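Local coordinates for type-2 restriction enzyme AgeI (Thalassobius gelatinovorus, PDB 5DWA), which recognises the double-stranded DNA sequence 5'-ACCGGT-3' and cleaves it after the first A, as a type II restriction endonuclease, at residues V169-R174 and T196-S201; E173-D178 and S222-Y227. All coordinates share one frame; numbering follows the deposited sequence.

Interaction 1 of 2, residues V169-R174 and T196-S201. With nucleotides of chain C; nucleotides of chain D.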
loop_
_atom_site.group_PDB
_atom_site.type_symbol
_atom_site.label_atom_id
_atom_site.label_comp_id
_atom_site.label_asym_id
_atom_site.label_seq_id
_atom_site.Cartn_x
_atom_site.Cartn_y
_atom_site.Cartn_z
ATOM N N VAL A 169 -11.898 -2.337 1.079
ATOM C CA VAL A 169 -12.522 -2.977 -0.070
ATOM C C VAL A 169 -11.799 -4.283 -0.393
ATOM O O VAL A 169 -12.427 -5.320 -0.598
ATOM C CB VAL A 169 -12.504 -2.069 -1.295
ATOM C CG1 VAL A 169 -12.857 -2.863 -2.565
ATOM C CG2 VAL A 169 -13.445 -0.887 -1.090
ATOM N N SER A 170 -10.473 -4.219 -0.385
ATOM C CA SER A 170 -9.641 -5.360 -0.741
ATOM C C SER A 170 -8.504 -5.451 0.251
ATOM O O SER A 170 -8.053 -4.438 0.774
ATOM C CB SER A 170 -9.105 -5.222 -2.171
ATOM O OG SER A 170 -8.487 -3.958 -2.375
ATOM N N LEU A 171 -8.026 -6.667 0.495
ATOM C CA LEU A 171 -7.050 -6.889 1.556
ATOM C C LEU A 171 -5.610 -6.775 1.068
ATOM O O LEU A 171 -4.807 -6.079 1.695
ATOM C CB LEU A 171 -7.288 -8.254 2.200
ATOM C CG LEU A 171 -8.655 -8.429 2.864
ATOM C CD1 LEU A 171 -8.759 -9.798 3.532
ATOM C CD2 LEU A 171 -8.925 -7.304 3.880
ATOM N N ALA A 172 -5.300 -7.437 -0.055
ATOM C CA ALA A 172 -3.923 -7.543 -0.563
ATOM C C ALA A 172 -2.980 -7.774 0.609
ATOM O O ALA A 172 -3.262 -8.618 1.452
ATOM C CB ALA A 172 -3.523 -6.302 -1.361
ATOM N N GLU A 173 -1.879 -7.038 0.694
ATOM C CA GLU A 173 -1.110 -7.089 1.937
ATOM C C GLU A 173 -1.310 -5.801 2.712
ATOM O O GLU A 173 -0.678 -5.570 3.744
ATOM C CB GLU A 173 0.376 -7.328 1.672
ATOM C CG GLU A 173 0.718 -8.772 1.328
ATOM C CD GLU A 173 0.270 -9.765 2.387
ATOM O OE1 GLU A 173 0.198 -9.409 3.587
ATOM O OE2 GLU A 173 -0.019 -10.916 2.012
ATOM N N ARG A 174 -2.211 -4.970 2.212
ATOM C CA ARG A 174 -2.496 -3.698 2.850
ATOM C C ARG A 174 -3.201 -3.887 4.189
ATOM O O ARG A 174 -3.150 -3.012 5.047
ATOM C CB ARG A 174 -3.324 -2.827 1.911
ATOM C CG ARG A 174 -2.486 -2.200 0.814
ATOM C CD ARG A 174 -3.337 -1.449 -0.182
ATOM N NE ARG A 174 -4.001 -2.348 -1.114
ATOM C CZ ARG A 174 -5.251 -2.777 -0.993
ATOM N NH1 ARG A 174 -6.020 -2.353 0.009
ATOM N NH2 ARG A 174 -5.748 -3.614 -1.894
ATOM N N THR A 196 -14.792 -5.942 5.315
ATOM C CA THR A 196 -14.203 -5.955 4.002
ATOM C C THR A 196 -15.169 -6.432 2.944
ATOM O O THR A 196 -16.072 -7.212 3.221
ATOM C CB THR A 196 -12.924 -6.834 4.002
ATOM O OG1 THR A 196 -12.259 -6.709 2.739
ATOM C CG2 THR A 196 -13.244 -8.316 4.315
ATOM N N LEU A 197 -14.980 -5.934 1.729
ATOM C CA LEU A 197 -15.680 -6.487 0.581
ATOM C C LEU A 197 -14.900 -7.669 0.008
ATOM O O LEU A 197 -15.405 -8.369 -0.881
ATOM C CB LEU A 197 -15.891 -5.418 -0.492
ATOM C CG LEU A 197 -16.785 -4.263 -0.049
ATOM C CD1 LEU A 197 -16.945 -3.288 -1.186
ATOM C CD2 LEU A 197 -18.130 -4.790 0.412
ATOM N N ASP A 198 -13.680 -7.873 0.509
ATOM C CA ASP A 198 -12.801 -8.972 0.080
ATOM C C ASP A 198 -12.788 -9.075 -1.445
ATOM O O ASP A 198 -13.027 -10.143 -2.010
ATOM C CB ASP A 198 -13.240 -10.301 0.713
ATOM C CG ASP A 198 -12.212 -11.428 0.517
ATOM O OD1 ASP A 198 -11.028 -11.138 0.244
ATOM O OD2 ASP A 198 -12.595 -12.609 0.658
ATOM N N VAL A 199 -12.548 -7.945 -2.100
ATOM C CA VAL A 199 -12.476 -7.915 -3.556
ATOM C C VAL A 199 -11.131 -8.418 -4.057
ATOM O O VAL A 199 -10.082 -7.895 -3.669
ATOM C CB VAL A 199 -12.698 -6.496 -4.110
ATOM C CG1 VAL A 199 -12.378 -6.447 -5.621
ATOM C CG2 VAL A 199 -14.119 -6.033 -3.854
ATOM N N LYS A 200 -11.165 -9.432 -4.916
ATOM C CA LYS A 200 -10.010 -9.796 -5.734
ATOM C C LYS A 200 -10.447 -10.714 -6.848
ATOM O O LYS A 200 -10.899 -11.834 -6.605
ATOM C CB LYS A 200 -8.901 -10.483 -4.934
ATOM C CG LYS A 200 -7.674 -10.888 -5.776
ATOM C CD LYS A 200 -6.982 -9.680 -6.419
ATOM C CE LYS A 200 -5.682 -10.097 -7.124
ATOM N NZ LYS A 200 -4.951 -8.927 -7.709
ATOM N N SER A 201 -10.314 -10.238 -8.076
ATOM C CA SER A 201 -10.475 -11.097 -9.242
ATOM C C SER A 201 -9.237 -10.949 -10.099
ATOM O O SER A 201 -8.616 -9.888 -10.126
ATOM C CB SER A 201 -11.731 -10.744 -10.037
ATOM O OG SER A 201 -11.497 -9.639 -10.893
ATOM P P DC C 6 -8.302 0.982 0.362
ATOM O OP1 DC C 6 -9.623 0.490 0.715
ATOM O OP2 DC C 6 -7.076 0.526 1.040
ATOM O "O5'" DC C 6 -8.122 0.690 -1.197
ATOM C "C5'" DC C 6 -9.080 1.161 -2.097
ATOM C "C4'" DC C 6 -8.611 0.892 -3.506
ATOM O "O4'" DC C 6 -7.338 1.534 -3.729
ATOM C "C3'" DC C 6 -8.425 -0.572 -3.867
ATOM O "O3'" DC C 6 -8.885 -0.748 -5.175
ATOM C "C2'" DC C 6 -6.905 -0.773 -3.779
ATOM C "C1'" DC C 6 -6.379 0.596 -4.185
ATOM N N1 DC C 6 -5.102 0.965 -3.545
ATOM C C2 DC C 6 -3.995 1.330 -4.320
ATOM O O2 DC C 6 -4.066 1.288 -5.553
ATOM N N3 DC C 6 -2.853 1.698 -3.689
ATOM C C4 DC C 6 -2.808 1.743 -2.361
ATOM N N4 DC C 6 -1.660 2.105 -1.787
ATOM C C5 DC C 6 -3.933 1.410 -1.562
ATOM C C6 DC C 6 -5.047 1.038 -2.185
ATOM P P DG C 7 -9.545 -2.128 -5.651
ATOM O OP1 DG C 7 -10.873 -1.796 -6.208
ATOM O OP2 DG C 7 -9.412 -3.173 -4.626
ATOM O "O5'" DG C 7 -8.609 -2.573 -6.865
ATOM C "C5'" DG C 7 -8.399 -1.724 -7.968
ATOM C "C4'" DG C 7 -7.309 -2.310 -8.852
ATOM O "O4'" DG C 7 -6.015 -2.104 -8.231
ATOM C "C3'" DG C 7 -7.414 -3.811 -9.072
ATOM O "O3'" DG C 7 -6.916 -4.104 -10.346
ATOM C "C2'" DG C 7 -6.502 -4.379 -7.978
ATOM C "C1'" DG C 7 -5.382 -3.357 -7.970
ATOM N N9 DG C 7 -4.724 -3.206 -6.688
ATOM C C8 DG C 7 -5.102 -3.744 -5.478
ATOM N N7 DG C 7 -4.343 -3.358 -4.491
ATOM C C5 DG C 7 -3.436 -2.487 -5.076
ATOM C C6 DG C 7 -2.374 -1.752 -4.504
ATOM O O6 DG C 7 -2.023 -1.707 -3.316
ATOM N N1 DG C 7 -1.704 -0.991 -5.449
ATOM C C2 DG C 7 -2.014 -0.946 -6.786
ATOM N N2 DG C 7 -1.255 -0.149 -7.542
ATOM N N3 DG C 7 -3.000 -1.633 -7.335
ATOM C C4 DG C 7 -3.667 -2.377 -6.425
ATOM P P DA D 4 4.353 -10.589 0.980
ATOM O OP1 DA D 4 5.793 -10.934 1.109
ATOM O OP2 DA D 4 3.501 -10.483 2.185
ATOM O "O5'" DA D 4 4.228 -9.221 0.165
ATOM C "C5'" DA D 4 5.176 -8.925 -0.836
ATOM C "C4'" DA D 4 4.734 -7.748 -1.674
ATOM O "O4'" DA D 4 3.724 -8.166 -2.615
ATOM C "C3'" DA D 4 4.120 -6.578 -0.900
ATOM O "O3'" DA D 4 4.591 -5.396 -1.455
ATOM C "C2'" DA D 4 2.633 -6.721 -1.196
ATOM C "C1'" DA D 4 2.729 -7.183 -2.632
ATOM N N9 DA D 4 1.515 -7.749 -3.169
ATOM C C8 DA D 4 0.393 -8.120 -2.487
ATOM N N7 DA D 4 -0.550 -8.606 -3.253
ATOM C C5 DA D 4 0.002 -8.543 -4.529
ATOM C C6 DA D 4 -0.490 -8.893 -5.799
ATOM N N6 DA D 4 -1.699 -9.416 -6.004
ATOM N N1 DA D 4 0.321 -8.697 -6.855
ATOM C C2 DA D 4 1.533 -8.175 -6.656
ATOM N N3 DA D 4 2.102 -7.806 -5.514
ATOM C C4 DA D 4 1.273 -8.018 -4.484
HETATM O O HOH W 1 -9.552 -9.030 -0.674
#
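V169 and V199 meet where two loops leave neighbouring parallel strands, 159-168 and 191-196, of the mixed sheet in this PD-(D/E)XK nuclease fold. The loops are tied by a backbone hydrogen bond from V199 N to V169 O, 3.0 Å long and nearly straight at the hydrogen (172°). Just before it, T196 OG1 accepts from D198 N at 2.9 Å, an ST turn; the same hydroxyl also bonds K168 O.

Apolar contact lies beside this link. The two valines stand side by side and point the same way, CG1 of V169 being 3.6 Å from CG2 of V199, while W67 and F96 pack against V169 and L197. Across the turn, L171 meets T196 at about a right angle, with CD2 of L171 3.6 Å from OG1 of T196. One water bridges L171 N and D198 OD1; D198 is further held by T244 and E214.

The polar contacts to DNA run through S170 and R174. With chi1 at 51°, S170 OG sits between its backbone N and carbonyl carbon; there it accepts from R174 NH2 at 2.8 Å and donates to OP2 of DG7 in chain C at 2.6 Å. R174 NH1 reaches S170 O from above the carbonyl plane, so two nitrogens grip S170 end-on and fix the guanidinium's rotation. C2' of DC6 in chain C lies over one face of that guanidinium, offset toward the rim. At the DG7 base, R174 NH2 bonds N7 at 3.0 Å and NE makes a weak bond to O6.

Interaction 2 of 2, residues E173-D178 and S222-Y227; sequences ERVSDD and SDKRNY. With nucleotides of chain D; nucleotides of chain C.
E173 and D223 reach toward each other tip to tip, joining the helical turn 174-177 to the start of helix 223-230, where S222 is the N-cap and its OG accepts a weak bond from R225 N. The two carboxylate planes stand 70° apart, and E173 OE2 lies only 2.5 Å from D223 OD2, so close for two carboxylate oxygens that one of the acids is probably protonated. K224 NZ completes a salt-bridge network: it bonds D223 OD1 on the syn lone pair at 2.9 Å and E173 OE2 more weakly. The lysine chain folds back to this point through bends at chi3 and chi4, and NZ also donates to OP2 of DG3 in chain D at 3.1 Å.

Against Y227 the glutamate is turned differently. Its chain bends at chi2, and the carboxylate stands 87° from the tyrosine ring. E173 OE1 lies in the ring plane at its edge and accepts from Y227 OH at 3.0 Å, on the syn side of the carboxylate. Each carboxylate oxygen of E173 thus has its own donor on the helix. V175 fills in beside this polar group, crossing both K224 and Y227: its CG1 is 3.6 Å from K224 CG and approaches the ring's edge at CE2.

The acidic cluster sits close to the DNA backbone, E173 CD being 3.3 Å from OP2 of DA4 in chain D. At the helix start, D223 N donates to OP1 of DG3 in chain D at 3.0 Å, with an N-H...O angle of 165° between D223 N and that OP1.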
loop_
_atom_site.group_PDB
_atom_site.type_symbol
_atom_site.label_atom_id
_atom_site.label_comp_id
_atom_site.label_asym_id
_atom_site.label_seq_id
_atom_site.Cartn_x
_atom_site.Cartn_y
_atom_site.Cartn_z
ATOM N N GLU A 173 -1.879 -7.038 0.694
ATOM C CA GLU A 173 -1.110 -7.089 1.937
ATOM C C GLU A 173 -1.310 -5.801 2.712
ATOM O O GLU A 173 -0.678 -5.570 3.744
ATOM C CB GLU A 173 0.376 -7.328 1.672
ATOM C CG GLU A 173 0.718 -8.772 1.328
ATOM C CD GLU A 173 0.270 -9.765 2.387
ATOM O OE1 GLU A 173 0.198 -9.409 3.587
ATOM O OE2 GLU A 173 -0.019 -10.916 2.012
ATOM N N ARG A 174 -2.211 -4.970 2.212
ATOM C CA ARG A 174 -2.496 -3.698 2.850
ATOM C C ARG A 174 -3.201 -3.887 4.189
ATOM O O ARG A 174 -3.150 -3.012 5.047
ATOM C CB ARG A 174 -3.324 -2.827 1.911
ATOM C CG ARG A 174 -2.486 -2.200 0.814
ATOM C CD ARG A 174 -3.337 -1.449 -0.182
ATOM N NE ARG A 174 -4.001 -2.348 -1.114
ATOM C CZ ARG A 174 -5.251 -2.777 -0.993
ATOM N NH1 ARG A 174 -6.020 -2.353 0.009
ATOM N NH2 ARG A 174 -5.748 -3.614 -1.894
ATOM N N VAL A 175 -3.817 -5.045 4.397
ATOM C CA VAL A 175 -4.475 -5.303 5.666
ATOM C C VAL A 175 -3.425 -5.411 6.785
ATOM O O VAL A 175 -3.727 -5.190 7.960
ATOM C CB VAL A 175 -5.367 -6.570 5.593
ATOM C CG1 VAL A 175 -4.524 -7.815 5.342
ATOM C CG2 VAL A 175 -6.194 -6.724 6.875
ATOM N N SER A 176 -2.187 -5.734 6.416
ATOM C CA SER A 176 -1.101 -5.761 7.389
ATOM C C SER A 176 -0.869 -4.379 8.002
ATOM O O SER A 176 -0.392 -4.275 9.136
ATOM C CB SER A 176 0.185 -6.283 6.744
ATOM O OG SER A 176 -0.020 -7.567 6.185
ATOM N N ASP A 177 -1.225 -3.331 7.258
ATOM C CA ASP A 177 -1.141 -1.951 7.758
ATOM C C ASP A 177 -2.012 -1.766 8.995
ATOM O O ASP A 177 -1.712 -0.942 9.859
ATOM C CB ASP A 177 -1.589 -0.919 6.708
ATOM C CG ASP A 177 -0.745 -0.929 5.451
ATOM O OD1 ASP A 177 0.232 -1.702 5.372
ATOM O OD2 ASP A 177 -1.069 -0.145 4.531
ATOM N N ASP A 178 -3.112 -2.511 9.050
ATOM C CA ASP A 178 -4.083 -2.386 10.139
ATOM C C ASP A 178 -3.721 -3.189 11.371
ATOM O O ASP A 178 -4.246 -2.937 12.442
ATOM C CB ASP A 178 -5.465 -2.841 9.678
ATOM C CG ASP A 178 -6.032 -1.966 8.588
ATOM O OD1 ASP A 178 -6.773 -1.014 8.928
ATOM O OD2 ASP A 178 -5.733 -2.237 7.405
ATOM N N SER A 222 -5.049 -18.434 3.343
ATOM C CA SER A 222 -4.093 -17.444 2.883
ATOM C C SER A 222 -3.437 -16.852 4.119
ATOM O O SER A 222 -3.886 -17.108 5.239
ATOM C CB SER A 222 -4.780 -16.357 2.076
ATOM O OG SER A 222 -5.623 -15.599 2.930
ATOM N N ASP A 223 -2.392 -16.055 3.939
ATOM C CA ASP A 223 -1.731 -15.480 5.104
ATOM C C ASP A 223 -2.680 -14.533 5.832
ATOM O O ASP A 223 -2.594 -14.373 7.046
ATOM C CB ASP A 223 -0.432 -14.776 4.706
ATOM C CG ASP A 223 -0.651 -13.616 3.766
ATOM O OD1 ASP A 223 -1.760 -13.483 3.210
ATOM O OD2 ASP A 223 0.310 -12.847 3.578
ATOM N N LYS A 224 -3.609 -13.943 5.088
ATOM C CA LYS A 224 -4.600 -13.057 5.677
ATOM C C LYS A 224 -5.558 -13.799 6.599
ATOM O O LYS A 224 -5.923 -13.284 7.654
ATOM C CB LYS A 224 -5.362 -12.328 4.576
ATOM C CG LYS A 224 -4.565 -11.183 3.983
ATOM C CD LYS A 224 -4.909 -10.954 2.552
ATOM C CE LYS A 224 -4.258 -11.994 1.679
ATOM N NZ LYS A 224 -2.875 -11.612 1.295
ATOM N N ARG A 225 -5.971 -15.004 6.220
ATOM C CA ARG A 225 -6.844 -15.775 7.095
ATOM C C ARG A 225 -6.088 -16.159 8.364
ATOM O O ARG A 225 -6.665 -16.203 9.450
ATOM C CB ARG A 225 -7.383 -17.025 6.402
ATOM C CG ARG A 225 -8.339 -17.824 7.282
ATOM C CD ARG A 225 -8.968 -18.989 6.540
ATOM N NE ARG A 225 -9.853 -18.542 5.473
ATOM C CZ ARG A 225 -11.165 -18.372 5.609
ATOM N NH1 ARG A 225 -11.756 -18.604 6.777
ATOM N NH2 ARG A 225 -11.885 -17.957 4.578
ATOM N N ASN A 226 -4.792 -16.415 8.220
ATOM C CA ASN A 226 -3.946 -16.730 9.367
ATOM C C ASN A 226 -3.846 -15.553 10.343
ATOM O O ASN A 226 -3.789 -15.760 11.547
ATOM C CB ASN A 226 -2.542 -17.155 8.906
ATOM C CG ASN A 226 -2.524 -18.529 8.252
ATOM O OD1 ASN A 226 -3.367 -19.378 8.544
ATOM N ND2 ASN A 226 -1.555 -18.756 7.374
ATOM N N TYR A 227 -3.833 -14.325 9.823
ATOM C CA TYR A 227 -3.823 -13.134 10.679
ATOM C C TYR A 227 -5.001 -13.161 11.646
ATOM O O TYR A 227 -4.869 -12.835 12.828
ATOM C CB TYR A 227 -3.901 -11.841 9.852
ATOM C CG TYR A 227 -2.750 -11.561 8.905
ATOM C CD1 TYR A 227 -1.473 -12.052 9.144
ATOM C CD2 TYR A 227 -2.950 -10.785 7.768
ATOM C CE1 TYR A 227 -0.429 -11.783 8.271
ATOM C CE2 TYR A 227 -1.916 -10.514 6.891
ATOM C CZ TYR A 227 -0.657 -11.014 7.147
ATOM O OH TYR A 227 0.376 -10.747 6.274
ATOM P P DG D 3 -1.237 -14.980 0.052
ATOM O OP1 DG D 3 -1.190 -15.921 1.196
ATOM O OP2 DG D 3 -2.472 -14.228 -0.236
ATOM O "O5'" DG D 3 -0.029 -13.936 0.185
ATOM C "C5'" DG D 3 1.291 -14.429 0.336
ATOM C "C4'" DG D 3 2.319 -13.558 -0.375
ATOM O "O4'" DG D 3 2.088 -13.545 -1.811
ATOM C "C3'" DG D 3 2.373 -12.097 0.048
ATOM O "O3'" DG D 3 3.744 -11.680 -0.022
ATOM C "C2'" DG D 3 1.517 -11.414 -1.025
ATOM C "C1'" DG D 3 1.934 -12.207 -2.258
ATOM N N9 DG D 3 0.959 -12.226 -3.348
ATOM C C8 DG D 3 -0.378 -12.533 -3.263
ATOM N N7 DG D 3 -0.987 -12.522 -4.421
ATOM C C5 DG D 3 0.021 -12.225 -5.335
ATOM C C6 DG D 3 -0.028 -12.092 -6.748
ATOM O O6 DG D 3 -0.998 -12.212 -7.497
ATOM N N1 DG D 3 1.214 -11.779 -7.281
ATOM C C2 DG D 3 2.364 -11.625 -6.553
ATOM N N2 DG D 3 3.468 -11.323 -7.248
ATOM N N3 DG D 3 2.425 -11.749 -5.230
ATOM C C4 DG D 3 1.223 -12.057 -4.696
ATOM P P DC C 6 -8.302 0.982 0.362
ATOM O OP1 DC C 6 -9.623 0.490 0.715
ATOM O OP2 DC C 6 -7.076 0.526 1.040
ATOM O "O5'" DC C 6 -8.122 0.690 -1.197
ATOM C "C5'" DC C 6 -9.080 1.161 -2.097
ATOM C "C4'" DC C 6 -8.611 0.892 -3.506
ATOM O "O4'" DC C 6 -7.338 1.534 -3.729
ATOM C "C3'" DC C 6 -8.425 -0.572 -3.867
ATOM O "O3'" DC C 6 -8.885 -0.748 -5.175
ATOM C "C2'" DC C 6 -6.905 -0.773 -3.779
ATOM C "C1'" DC C 6 -6.379 0.596 -4.185
ATOM N N1 DC C 6 -5.102 0.965 -3.545
ATOM C C2 DC C 6 -3.995 1.330 -4.320
ATOM O O2 DC C 6 -4.066 1.288 -5.553
ATOM N N3 DC C 6 -2.853 1.698 -3.689
ATOM C C4 DC C 6 -2.808 1.743 -2.361
ATOM N N4 DC C 6 -1.660 2.105 -1.787
ATOM C C5 DC C 6 -3.933 1.410 -1.562
ATOM C C6 DC C 6 -5.047 1.038 -2.185
ATOM P P DA D 4 4.353 -10.589 0.980
ATOM O OP1 DA D 4 5.793 -10.934 1.109
ATOM O OP2 DA D 4 3.501 -10.483 2.185
ATOM O "O5'" DA D 4 4.228 -9.221 0.165
ATOM C "C5'" DA D 4 5.176 -8.925 -0.836
ATOM C "C4'" DA D 4 4.734 -7.748 -1.674
ATOM O "O4'" DA D 4 3.724 -8.166 -2.615
ATOM C "C3'" DA D 4 4.120 -6.578 -0.900
ATOM O "O3'" DA D 4 4.591 -5.396 -1.455
ATOM C "C2'" DA D 4 2.633 -6.721 -1.196
ATOM C "C1'" DA D 4 2.729 -7.183 -2.632
ATOM N N9 DA D 4 1.515 -7.749 -3.169
ATOM C C8 DA D 4 0.393 -8.120 -2.487
ATOM N N7 DA D 4 -0.550 -8.606 -3.253
ATOM C C5 DA D 4 0.002 -8.543 -4.529
ATOM C C6 DA D 4 -0.490 -8.893 -5.799
ATOM N N6 DA D 4 -1.699 -9.416 -6.004
ATOM N N1 DA D 4 0.321 -8.697 -6.855
ATOM C C2 DA D 4 1.533 -8.175 -6.656
ATOM N N3 DA D 4 2.102 -7.806 -5.514
ATOM C C4 DA D 4 1.273 -8.018 -4.484
#

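In the fold
Interactions 1 and 2 start from the same loop after strand 159-168, share E173 and R174, and have centres 10 Å apart. They also touch directly: K224 NZ lies 3.0 Å from A172 O, a probable hydrogen bond, and L171 CB packs 3.6 Å from K224 CD. The shared loop thus meets the loop after strand 191-196 at one end and helix 223-230 at the other. The bonds of S170 and R174 to DG7 of chain C and those of D223 and K224 to the DG3 phosphate of chain D bring both strands to one loop-helix surface. Farther along, D177 packs against R174 of the second subunit, placing this DNA-binding region beside the dimer interface.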